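Local coordinates for proximal thread matrix protein 1 (Mytilus galloprovincialis, PDB 4CN9) that probably binds collagen in the matrix of the mussel byssus through two von Willebrand factor type A domains and also binds zinc, at residues 46-54 against 440-448. Sequence-based numbering, arbitrary orientation.
Sequences DAEECDVQA and SCKPRAHKK. With ZN (zinc ion), chain D.
Glu49 and His446 meet across a short antiparallel beta pairing and share a zinc ion; strand 48-49 lies against strand 439-447 at the edge of a three-stranded antiparallel sheet, which joins the two ends of the modelled chain. The pairing is the tight part: Lys448 N donates to Ala47 O at 2.9 Å, almost straight at 178°, and His446 N to Glu49 O at 3.3 Å, an oxygen that also lies over the centre of the imidazole. Glu49 and His446 send their side chains to the same face of the sheet. With chi1 at 52°, the imidazole of His446 folds back between its own backbone N and carbonyl carbon, which brings NE2 to the metal at 2.0 Å. Glu49 reaches the zinc with OE2 alone, whereas Asp51, two residues on, grips it with both OD1 and OD2. Each carboxylate plane stands 69° from the ring. Histidine suits this place because its rigid ring offers a probably neutral nitrogen; a weak bond from ND1 to Arg444 O is consistent with NE2 being left for the metal. The two acids probably balance the ion's charge. Thr89 hydrogen-bonds Asp51 OD1 and so helps fix the chelating carboxylate, while the Cys50-Cys242 disulfide ties the intervening residue to the chain just after helix 234-241.

The other side is looser. Val52 CG2 merely rests over one face of the Arg444 guanidinium, 3.9 Å from Arg444 NE. Solvent enters the metal site itself: two waters, each 2.1 Å from the zinc, complete its coordination.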
ATOM      1  N   ASP A  46      -8.123  23.499  -6.889  1.00 64.45           N
ATOM      2  CA  ASP A  46      -7.805  22.703  -5.705  1.00 67.40           C
ATOM      3  C   ASP A  46      -8.881  21.650  -5.420  1.00 54.91           C
ATOM      4  O   ASP A  46      -8.685  20.772  -4.575  1.00 52.32           O
ATOM      5  CB  ASP A  46      -7.628  23.605  -4.476  1.00 64.49           C
ATOM      6  CG  ASP A  46      -6.424  23.215  -3.631  1.00 71.48           C
ATOM      7  OD1 ASP A  46      -6.299  22.022  -3.277  1.00 72.79           O
ATOM      8  OD2 ASP A  46      -5.604  24.105  -3.317  1.00 72.94           O
ATOM      9  N   ALA A  47     -10.020  21.748  -6.099  1.00 46.11           N
ATOM     10  CA  ALA A  47     -11.064  20.730  -5.970  1.00 46.02           C
ATOM     11  C   ALA A  47     -10.912  19.714  -7.099  1.00 42.74           C
ATOM     12  O   ALA A  47     -10.858  20.091  -8.265  1.00 37.35           O
ATOM     13  CB  ALA A  47     -12.453  21.365  -6.017  1.00 39.46           C
ATOM     14  N   GLU A  48     -10.824  18.426  -6.782  1.00 39.46           N
ATOM     15  CA  GLU A  48     -10.874  17.461  -7.873  1.00 41.69           C
ATOM     16  C   GLU A  48     -11.985  16.454  -7.843  1.00 31.67           C
ATOM     17  O   GLU A  48     -12.784  16.386  -6.913  1.00 31.90           O
ATOM     18  CB  GLU A  48      -9.573  16.707  -8.105  1.00 44.52           C
ATOM     19  CG  GLU A  48      -8.551  16.679  -7.050  1.00 44.29           C
ATOM     20  CD  GLU A  48      -7.200  16.717  -7.712  1.00 41.82           C
ATOM     21  OE1 GLU A  48      -6.843  17.793  -8.223  1.00 55.40           O
ATOM     22  OE2 GLU A  48      -6.522  15.673  -7.782  1.00 37.42           O
ATOM     23  N   GLU A  49     -12.001  15.688  -8.927  1.00 33.58           N
ATOM     24  CA  GLU A  49     -12.977  14.655  -9.171  1.00 31.86           C
ATOM     25  C   GLU A  49     -12.282  13.384  -9.627  1.00 27.87           C
ATOM     26  O   GLU A  49     -11.119  13.390 -10.047  1.00 26.57           O
ATOM     27  CB  GLU A  49     -13.962  15.093 -10.255  1.00 29.23           C
ATOM     28  CG  GLU A  49     -13.351  15.206 -11.643  1.00 32.80           C
ATOM     29  CD  GLU A  49     -14.283  15.862 -12.653  1.00 36.43           C
ATOM     30  OE1 GLU A  49     -15.073  16.743 -12.257  1.00 34.97           O
ATOM     31  OE2 GLU A  49     -14.217  15.496 -13.846  1.00 38.84           O
ATOM     32  N   CYS A  50     -13.029  12.296  -9.532  1.00 25.63           N
ATOM     33  CA  CYS A  50     -12.596  11.002  -9.983  1.00 26.07           C
ATOM     34  C   CYS A  50     -13.722  10.463 -10.840  1.00 24.42           C
ATOM     35  O   CYS A  50     -14.878  10.466 -10.415  1.00 28.27           O
ATOM     36  CB  CYS A  50     -12.363  10.093  -8.782  1.00 29.69           C
ATOM     37  SG  CYS A  50     -11.803   8.450  -9.225  1.00 31.95           S
ATOM     38  N   ASP A  51     -13.394  10.018 -12.045  1.00 25.29           N
ATOM     39  CA  ASP A  51     -14.403   9.547 -12.995  1.00 27.46           C
ATOM     40  C   ASP A  51     -14.528   8.014 -12.955  1.00 28.17           C
ATOM     41  O   ASP A  51     -15.324   7.423 -13.682  1.00 28.31           O
ATOM     42  CB  ASP A  51     -14.063  10.004 -14.428  1.00 32.64           C
ATOM     43  CG  ASP A  51     -13.948  11.524 -14.567  1.00 31.72           C
ATOM     44  OD1 ASP A  51     -14.473  12.287 -13.730  1.00 31.11           O
ATOM     45  OD2 ASP A  51     -13.305  11.978 -15.532  1.00 37.75           O
ATOM     46  N   VAL A  52     -13.745   7.384 -12.087  1.00 28.69           N
ATOM     47  CA  VAL A  52     -13.684   5.926 -12.006  1.00 31.93           C
ATOM     48  C   VAL A  52     -14.983   5.345 -11.473  1.00 28.13           C
ATOM     49  O   VAL A  52     -15.581   5.912 -10.569  1.00 27.70           O
ATOM     50  CB  VAL A  52     -12.510   5.482 -11.103  1.00 32.08           C
ATOM     51  CG1 VAL A  52     -12.464   3.958 -10.966  1.00 34.52           C
ATOM     52  CG2 VAL A  52     -11.186   5.991 -11.677  1.00 39.25           C
ATOM     53  N   GLN A  53     -15.421   4.221 -12.037  1.00 28.50           N
ATOM     54  CA  GLN A  53     -16.620   3.539 -11.551  1.00 27.38           C
ATOM     55  C   GLN A  53     -16.284   2.694 -10.333  1.00 27.13           C
ATOM     56  O   GLN A  53     -15.436   1.808 -10.395  1.00 25.24           O
ATOM     57  CB  GLN A  53     -17.237   2.665 -12.641  1.00 31.81           C
ATOM     58  CG  GLN A  53     -17.898   3.475 -13.741  1.00 38.78           C
ATOM     59  CD  GLN A  53     -18.409   2.615 -14.876  1.00 54.49           C
ATOM     60  OE1 GLN A  53     -18.689   1.426 -14.698  1.00 54.05           O
ATOM     61  NE2 GLN A  53     -18.534   3.213 -16.058  1.00 54.28           N
ATOM     62  N   ALA A  54     -16.958   2.965  -9.225  1.00 28.13           N
ATOM     63  CA  ALA A  54     -16.547   2.412  -7.942  1.00 24.62           C
ATOM     64  C   ALA A  54     -17.735   2.162  -7.021  1.00 24.48           C
ATOM     65  O   ALA A  54     -18.775   2.825  -7.129  1.00 20.74           O
ATOM     66  CB  ALA A  54     -15.565   3.368  -7.257  1.00 22.52           C
ATOM     67  N   SER A 440       1.293  -2.157 -11.239  1.00 26.03           N
ATOM     68  CA  SER A 440       1.359  -0.930 -12.018  1.00 28.27           C
ATOM     69  C   SER A 440       0.227  -0.017 -11.561  1.00 34.08           C
ATOM     70  O   SER A 440      -0.957  -0.352 -11.709  1.00 27.45           O
ATOM     71  CB  SER A 440       1.216  -1.252 -13.510  1.00 27.23           C
ATOM     72  OG  SER A 440       1.258  -0.064 -14.276  1.00 38.98           O
ATOM     73  N   CYS A 441       0.597   1.125 -10.986  1.00 33.84           N
ATOM     74  CA  CYS A 441      -0.363   2.050 -10.398  1.00 35.07           C
ATOM     75  C   CYS A 441      -0.453   3.338 -11.208  1.00 42.25           C
ATOM     76  O   CYS A 441       0.561   3.982 -11.478  1.00 39.45           O
ATOM     77  CB  CYS A 441       0.055   2.393  -8.971  1.00 39.33           C
ATOM     78  SG  CYS A 441       0.011   1.009  -7.845  1.00 35.99           S
ATOM     79  N   LYS A 442      -1.672   3.713 -11.577  1.00 37.57           N
ATOM     80  CA  LYS A 442      -1.905   4.896 -12.395  1.00 40.64           C
ATOM     81  C   LYS A 442      -2.867   5.859 -11.685  1.00 37.61           C
ATOM     82  O   LYS A 442      -3.973   5.465 -11.308  1.00 32.33           O
ATOM     83  CB  LYS A 442      -2.481   4.474 -13.753  1.00 40.23           C
ATOM     84  CG  LYS A 442      -1.436   3.932 -14.731  1.00 51.84           C
ATOM     85  CD  LYS A 442      -0.654   5.075 -15.379  1.00 65.26           C
ATOM     86  CE  LYS A 442       0.766   4.671 -15.781  1.00 68.72           C
ATOM     87  NZ  LYS A 442       1.583   5.853 -16.218  1.00 64.72           N
ATOM     88  N   PRO A 443      -2.444   7.123 -11.489  1.00 37.50           N
ATOM     89  CA  PRO A 443      -3.325   8.146 -10.905  1.00 38.21           C
ATOM     90  C   PRO A 443      -4.332   8.676 -11.923  1.00 33.47           C
ATOM     91  O   PRO A 443      -3.934   9.033 -13.023  1.00 36.37           O
ATOM     92  CB  PRO A 443      -2.349   9.251 -10.489  1.00 39.41           C
ATOM     93  CG  PRO A 443      -1.211   9.114 -11.421  1.00 42.74           C
ATOM     94  CD  PRO A 443      -1.086   7.643 -11.729  1.00 41.95           C
ATOM     95  N   ARG A 444      -5.613   8.733 -11.560  1.00 32.77           N
ATOM     96  CA  ARG A 444      -6.655   9.112 -12.512  1.00 27.41           C
ATOM     97  C   ARG A 444      -7.477  10.331 -12.077  1.00 29.28           C
ATOM     98  O   ARG A 444      -8.389  10.753 -12.794  1.00 28.80           O
ATOM     99  CB  ARG A 444      -7.577   7.924 -12.774  1.00 32.23           C
ATOM    100  CG  ARG A 444      -6.941   6.820 -13.624  1.00 40.29           C
ATOM    101  CD  ARG A 444      -7.975   5.924 -14.322  1.00 56.30           C
ATOM    102  NE  ARG A 444      -9.095   6.667 -14.912  1.00 69.26           N
ATOM    103  CZ  ARG A 444      -9.934   6.180 -15.825  1.00 76.50           C
ATOM    104  NH1 ARG A 444      -9.791   4.944 -16.292  1.00 83.81           N
ATOM    105  NH2 ARG A 444     -10.920   6.941 -16.282  1.00 71.96           N
ATOM    106  N   ALA A 445      -7.165  10.899 -10.920  1.00 28.29           N
ATOM    107  CA  ALA A 445      -7.872  12.098 -10.474  1.00 30.17           C
ATOM    108  C   ALA A 445      -7.399  13.328 -11.266  1.00 36.10           C
ATOM    109  O   ALA A 445      -6.275  13.357 -11.779  1.00 30.35           O
ATOM    110  CB  ALA A 445      -7.677  12.315  -8.996  1.00 27.19           C
ATOM    111  N   HIS A 446      -8.271  14.327 -11.365  1.00 31.49           N
ATOM    112  CA  HIS A 446      -7.971  15.557 -12.084  1.00 36.31           C
ATOM    113  C   HIS A 446      -8.844  16.689 -11.545  1.00 38.76           C
ATOM    114  O   HIS A 446      -9.830  16.443 -10.845  1.00 32.37           O
ATOM    115  CB  HIS A 446      -8.218  15.372 -13.584  1.00 33.11           C
ATOM    116  CG  HIS A 446      -9.575  14.833 -13.907  1.00 31.50           C
ATOM    117  ND1 HIS A 446      -9.827  13.483 -14.019  1.00 36.18           N
ATOM    118  CD2 HIS A 446     -10.758  15.455 -14.122  1.00 36.67           C
ATOM    119  CE1 HIS A 446     -11.104  13.294 -14.304  1.00 37.20           C
ATOM    120  NE2 HIS A 446     -11.692  14.475 -14.375  1.00 35.11           N
ATOM    121  N   LYS A 447      -8.485  17.930 -11.868  1.00 41.87           N
ATOM    122  CA  LYS A 447      -9.241  19.084 -11.382  1.00 42.45           C
ATOM    123  C   LYS A 447     -10.681  19.087 -11.896  1.00 38.31           C
ATOM    124  O   LYS A 447     -10.944  18.729 -13.043  1.00 33.94           O
ATOM    125  CB  LYS A 447      -8.536  20.380 -11.775  1.00 46.22           C
ATOM    126  CG  LYS A 447      -7.216  20.580 -11.053  1.00 55.25           C
ATOM    127  CD  LYS A 447      -6.538  21.880 -11.447  1.00 67.62           C
ATOM    128  CE  LYS A 447      -5.241  22.068 -10.676  1.00 64.54           C
ATOM    129  NZ  LYS A 447      -4.571  23.347 -11.026  1.00 81.72           N
ATOM    130  N   LYS A 448     -11.614  19.479 -11.032  1.00 41.03           N
ATOM    131  CA  LYS A 448     -13.010  19.639 -11.432  1.00 38.65           C
ATOM    132  C   LYS A 448     -13.143  20.654 -12.560  1.00 41.75           C
ATOM    133  O   LYS A 448     -12.425  21.656 -12.580  1.00 47.84           O
ATOM    134  CB  LYS A 448     -13.859  20.088 -10.244  1.00 37.77           C
ATOM    135  CG  LYS A 448     -14.391  18.937  -9.428  1.00 41.35           C
ATOM    136  CD  LYS A 448     -15.418  19.365  -8.412  1.00 35.78           C
ATOM    137  CE  LYS A 448     -15.877  18.164  -7.613  1.00 33.87           C
ATOM    138  NZ  LYS A 448     -16.818  18.521  -6.539  1.00 31.09           N
TER
HETATM  139 ZN    ZN D1449     -13.561  13.916 -14.819  0.50 33.43          ZN
HETATM  140  O   HOH W   1     -10.817   9.897 -13.097  1.00 30.51           O
HETATM  141  O   HOH W   2     -13.600  14.517 -16.825  0.70 36.21           O
HETATM  142  O   HOH W   3     -15.362  14.069 -15.852  0.70 38.83           O